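Local coordinates for protein peroxidase (Cellulomonas bogoriensis 69B4 = DSM 16987, PDB 6QZO) that binds heme b and, as a member of the DyP-type peroxidase family, probably uses it to oxidise substrates with peroxide, at residues R118-W122 and P222-T226; W122-L126 and S361-A365. All coordinates share one frame; numbering follows the deposited sequence.

A single loop of the N-terminal family region, between helix 107-113 and strand 143-149, makes both contacts with the C-terminal one. In contact 1 its residues 118-122 meet 222-226, which holds a short 3-10 segment at 223-225; in contact 2 their continuation, 122-126, lies over strand 356-366, an outer strand of the C-terminal sheet within this chain. Trp122 belongs to both, and Trp224 CH2 of contact 1 packs 3.8 Å from Ala365 CB of contact 2, although the two centres are 13 Å apart. Contact 1 lies away from the heme. Contact 2 runs closer: the side chain of Leu126 is about 8 Å from the bound heme and equally far from that of heme-binding Phe328.

Contact 1: residues R118-W122 and P222-T226; sequences RAPAW and PGWLT
Trp224 points its indole N-H at the backbone oxygen of Arg118: NE1 lies 2.9 Å from that O in an almost straight bond (173°), with the oxygen at the ring edge, in plane. Pro222 CG also comes within 3.5 Å of Arg118 O. Beside this bond the contact is apolar. Pro120 CG meets Leu225 CD1 at 3.7 Å, the two side chains crossing roughly at right angles, and the same methyl approaches Trp122 CZ2 to 3.6 Å. Pro120 CD packs obliquely 4.2 Å from Trp224 CZ2. Pro120 CB lies over one face of the Trp122 ring, toward the rim, as Leu225 CG does for Trp224. CG of Trp224 stands between its backbone N and carbonyl carbon (chi1 73°), which brings the indole against Leu225. Further out, Leu380 of helix 378-381 touches Trp224 and Arg118, whose guanidinium forms a salt bridge with the terminal carboxylate of Gly383. A phenylalanine in place of Trp224 would probably leave the Arg118 carbonyl without its donor and open a gap beside Pro120. One directional bond beside proline, leucine and tryptophan surfaces joins a loop of the N-terminal family region to the 3-10 segment 223-225 of the C-terminal one, away from the heme.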
loop_
_atom_site.group_PDB
_atom_site.type_symbol
_atom_site.label_atom_id
_atom_site.label_comp_id
_atom_site.label_asym_id
_atom_site.label_seq_id
_atom_site.Cartn_x
_atom_site.Cartn_y
_atom_site.Cartn_z
ATOM N N ARG A 118 -36.340 10.130 -3.207
ATOM C CA ARG A 118 -35.340 10.914 -3.995
ATOM C C ARG A 118 -34.298 9.985 -4.626
ATOM O O ARG A 118 -33.448 10.490 -5.372
ATOM C CB ARG A 118 -34.675 11.985 -3.125
ATOM C CG ARG A 118 -35.653 13.028 -2.595
ATOM C CD ARG A 118 -36.075 14.044 -3.636
ATOM N NE ARG A 118 -36.499 15.287 -2.992
ATOM C CZ ARG A 118 -37.733 15.799 -3.014
ATOM N NH1 ARG A 118 -38.702 15.192 -3.686
ATOM N NH2 ARG A 118 -37.989 16.925 -2.360
ATOM N N ALA A 119 -34.372 8.678 -4.372
ATOM C CA ALA A 119 -33.452 7.662 -4.942
ATOM C C ALA A 119 -33.663 7.591 -6.448
ATOM O O ALA A 119 -34.786 7.394 -6.900
ATOM C CB ALA A 119 -33.693 6.308 -4.313
ATOM N N PRO A 120 -32.611 7.741 -7.285
ATOM C CA PRO A 120 -32.735 7.392 -8.702
ATOM C C PRO A 120 -33.030 5.892 -8.872
ATOM O O PRO A 120 -32.697 5.122 -7.981
ATOM C CB PRO A 120 -31.375 7.768 -9.301
ATOM C CG PRO A 120 -30.430 7.841 -8.105
ATOM C CD PRO A 120 -31.277 8.260 -6.928
ATOM N N ALA A 121 -33.683 5.517 -9.972
ATOM C CA ALA A 121 -34.092 4.132 -10.303
ATOM C C ALA A 121 -32.878 3.186 -10.278
ATOM O O ALA A 121 -33.055 1.988 -10.000
ATOM C CB ALA A 121 -34.767 4.100 -11.654
ATOM N N TRP A 122 -31.679 3.692 -10.569
ATOM C CA TRP A 122 -30.449 2.866 -10.694
ATOM C C TRP A 122 -29.694 2.723 -9.358
ATOM O O TRP A 122 -28.666 2.070 -9.357
ATOM C CB TRP A 122 -29.555 3.422 -11.805
ATOM C CG TRP A 122 -29.268 4.886 -11.746
ATOM C CD1 TRP A 122 -29.792 5.855 -12.553
ATOM C CD2 TRP A 122 -28.362 5.560 -10.848
ATOM N NE1 TRP A 122 -29.280 7.082 -12.223
ATOM C CE2 TRP A 122 -28.397 6.931 -11.187
ATOM C CE3 TRP A 122 -27.546 5.149 -9.791
ATOM C CZ2 TRP A 122 -27.641 7.882 -10.507
ATOM C CZ3 TRP A 122 -26.802 6.086 -9.118
ATOM C CH2 TRP A 122 -26.860 7.434 -9.462
ATOM N N PRO A 222 -33.765 12.570 -10.455
ATOM C CA PRO A 222 -33.996 13.584 -9.421
ATOM C C PRO A 222 -33.037 14.783 -9.495
ATOM O O PRO A 222 -31.890 14.597 -9.825
ATOM C CB PRO A 222 -33.786 12.778 -8.129
ATOM C CG PRO A 222 -32.696 11.780 -8.492
ATOM C CD PRO A 222 -32.924 11.469 -9.965
ATOM N N GLY A 223 -33.547 15.976 -9.167
ATOM C CA GLY A 223 -32.877 17.277 -9.358
ATOM C C GLY A 223 -31.610 17.407 -8.538
ATOM O O GLY A 223 -30.708 18.146 -8.965
ATOM N N TRP A 224 -31.531 16.729 -7.392
ATOM C CA TRP A 224 -30.380 16.844 -6.455
ATOM C C TRP A 224 -29.090 16.264 -7.062
ATOM O O TRP A 224 -28.006 16.581 -6.532
ATOM C CB TRP A 224 -30.699 16.179 -5.113
ATOM C CG TRP A 224 -30.728 14.680 -5.121
ATOM C CD1 TRP A 224 -31.829 13.891 -5.270
ATOM C CD2 TRP A 224 -29.619 13.782 -4.920
ATOM N NE1 TRP A 224 -31.481 12.572 -5.200
ATOM C CE2 TRP A 224 -30.132 12.472 -4.976
ATOM C CE3 TRP A 224 -28.249 13.951 -4.685
ATOM C CZ2 TRP A 224 -29.333 11.344 -4.808
ATOM C CZ3 TRP A 224 -27.456 12.836 -4.527
ATOM C CH2 TRP A 224 -27.991 11.552 -4.589
ATOM N N LEU A 225 -29.183 15.450 -8.117
ATOM C CA LEU A 225 -28.001 14.816 -8.755
ATOM C C LEU A 225 -27.399 15.688 -9.865
ATOM O O LEU A 225 -26.437 15.205 -10.495
ATOM C CB LEU A 225 -28.403 13.453 -9.320
ATOM C CG LEU A 225 -28.139 12.268 -8.401
ATOM C CD1 LEU A 225 -28.688 11.022 -9.049
ATOM C CD2 LEU A 225 -26.653 12.103 -8.111
ATOM N N THR A 226 -27.889 16.909 -10.093
ATOM C CA THR A 226 -27.278 17.848 -11.071
ATOM C C THR A 226 -25.789 18.019 -10.765
ATOM O O THR A 226 -25.482 18.400 -9.623
ATOM C CB THR A 226 -27.892 19.253 -11.032
ATOM O OG1 THR A 226 -29.312 19.112 -11.035
ATOM C CG2 THR A 226 -27.427 20.106 -12.194
#

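Contact 2: residues W122-L126 and S361-A365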
loop_
_atom_site.group_PDB
_atom_site.type_symbol
_atom_site.label_atom_id
_atom_site.label_comp_id
_atom_site.label_asym_id
_atom_site.label_seq_id
_atom_site.Cartn_x
_atom_site.Cartn_y
_atom_site.Cartn_z
ATOM N N TRP A 122 -31.679 3.692 -10.569
ATOM C CA TRP A 122 -30.449 2.866 -10.694
ATOM C C TRP A 122 -29.694 2.723 -9.358
ATOM O O TRP A 122 -28.666 2.070 -9.357
ATOM C CB TRP A 122 -29.555 3.422 -11.805
ATOM C CG TRP A 122 -29.268 4.886 -11.746
ATOM C CD1 TRP A 122 -29.792 5.855 -12.553
ATOM C CD2 TRP A 122 -28.362 5.560 -10.848
ATOM N NE1 TRP A 122 -29.280 7.082 -12.223
ATOM C CE2 TRP A 122 -28.397 6.931 -11.187
ATOM C CE3 TRP A 122 -27.546 5.149 -9.791
ATOM C CZ2 TRP A 122 -27.641 7.882 -10.507
ATOM C CZ3 TRP A 122 -26.802 6.086 -9.118
ATOM C CH2 TRP A 122 -26.860 7.434 -9.462
ATOM N N LEU A 123 -30.188 3.272 -8.254
ATOM C CA LEU A 123 -29.469 3.198 -6.948
ATOM C C LEU A 123 -29.898 1.930 -6.211
ATOM O O LEU A 123 -30.815 2.005 -5.375
ATOM C CB LEU A 123 -29.733 4.439 -6.093
ATOM C CG LEU A 123 -28.948 4.484 -4.790
ATOM C CD1 LEU A 123 -27.464 4.340 -5.079
ATOM C CD2 LEU A 123 -29.228 5.763 -4.020
ATOM N N HIS A 124 -29.252 0.810 -6.548
ATOM C CA HIS A 124 -29.518 -0.541 -5.996
ATOM C C HIS A 124 -28.322 -1.420 -6.344
ATOM O O HIS A 124 -27.593 -1.119 -7.283
ATOM C CB HIS A 124 -30.851 -1.107 -6.545
ATOM C CG HIS A 124 -30.876 -1.247 -8.029
ATOM N ND1 HIS A 124 -30.079 -2.148 -8.693
ATOM C CD2 HIS A 124 -31.575 -0.616 -8.984
ATOM C CE1 HIS A 124 -30.271 -2.054 -10.001
ATOM N NE2 HIS A 124 -31.184 -1.121 -10.209
ATOM N N PRO A 125 -28.065 -2.525 -5.605
ATOM C CA PRO A 125 -26.999 -3.456 -6.001
ATOM C C PRO A 125 -27.181 -3.906 -7.455
ATOM O O PRO A 125 -28.311 -4.007 -7.912
ATOM C CB PRO A 125 -27.182 -4.637 -5.041
ATOM C CG PRO A 125 -27.877 -4.015 -3.818
ATOM C CD PRO A 125 -28.758 -2.914 -4.363
ATOM N N LEU A 126 -26.082 -4.156 -8.168
ATOM C CA LEU A 126 -26.169 -4.732 -9.533
ATOM C C LEU A 126 -26.979 -6.017 -9.439
ATOM O O LEU A 126 -27.007 -6.654 -8.391
ATOM C CB LEU A 126 -24.758 -4.982 -10.070
ATOM C CG LEU A 126 -23.915 -3.725 -10.289
ATOM C CD1 LEU A 126 -22.507 -4.108 -10.700
ATOM C CD2 LEU A 126 -24.529 -2.817 -11.330
ATOM N N SER A 361 -19.052 -6.001 -4.930
ATOM C CA SER A 361 -19.909 -5.125 -5.769
ATOM C C SER A 361 -20.582 -4.067 -4.896
ATOM O O SER A 361 -21.246 -4.431 -3.873
ATOM C CB SER A 361 -20.941 -5.907 -6.531
ATOM O OG SER A 361 -21.424 -5.126 -7.631
ATOM N N ALA A 362 -20.452 -2.792 -5.290
ATOM C CA ALA A 362 -21.126 -1.671 -4.616
ATOM C C ALA A 362 -21.539 -0.624 -5.648
ATOM O O ALA A 362 -20.735 -0.332 -6.573
ATOM C CB ALA A 362 -20.203 -1.110 -3.590
ATOM N N VAL A 363 -22.750 -0.087 -5.480
ATOM C CA VAL A 363 -23.297 1.006 -6.330
ATOM C C VAL A 363 -23.567 2.201 -5.428
ATOM O O VAL A 363 -24.106 1.987 -4.333
ATOM C CB VAL A 363 -24.572 0.557 -7.069
ATOM C CG1 VAL A 363 -25.045 1.614 -8.035
ATOM C CG2 VAL A 363 -24.348 -0.768 -7.775
ATOM N N PHE A 364 -23.187 3.396 -5.883
ATOM C CA PHE A 364 -23.363 4.669 -5.138
ATOM C C PHE A 364 -23.835 5.757 -6.098
ATOM O O PHE A 364 -23.467 5.738 -7.299
ATOM C CB PHE A 364 -22.060 5.113 -4.474
ATOM C CG PHE A 364 -21.495 4.084 -3.535
ATOM C CD1 PHE A 364 -21.921 4.014 -2.224
ATOM C CD2 PHE A 364 -20.563 3.164 -3.976
ATOM C CE1 PHE A 364 -21.411 3.052 -1.366
ATOM C CE2 PHE A 364 -20.062 2.210 -3.111
ATOM C CZ PHE A 364 -20.481 2.155 -1.817
ATOM N N ALA A 365 -24.649 6.668 -5.558
ATOM C CA ALA A 365 -25.048 7.931 -6.218
ATOM C C ALA A 365 -24.084 9.009 -5.736
ATOM O O ALA A 365 -23.874 9.113 -4.523
ATOM C CB ALA A 365 -26.472 8.260 -5.876
#
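Val363 points from strand 356-366 toward the loop 122-126, and each of its side-chain carbons meets that loop. Val363 CB lies 3.5 Å from the backbone O of His124. CG1, anti to the backbone N (chi1 -174°), approaches the carbonyl oxygens of His124 and Trp122. Val363 CG2 comes within 3.3 Å of His124 O and also touches Leu126, whose CG is 3.9 Å away and whose side chain crosses the valine at about a right angle. Leu126 CD1 in turn rests 3.4 Å from Ser361 OG, a hydroxyl hydrogen-bonded to Arg234. Farther along the strand, the Trp122 ring brings CH2 to 3.7 Å from Ala365 CB, while Leu123 CD1 settles over the strand backbone, 3.7 Å from Ala365 N. Leu123 is the centre of an inverse gamma turn, with a weak bond from His124 N to Trp122 O. His124 ND1 donates to Pro125 O at 2.7 Å, bracing the loop within itself; its NE2 is hydrogen-bonded to Asp336. No hydrogen bond links the two segments, so apolar side chains, and methyl groups set against carbonyl oxygens, join this loop of the N-terminal family region to strand 356-366, an outermost strand within this chain of the four-stranded antiparallel C-terminal sheet.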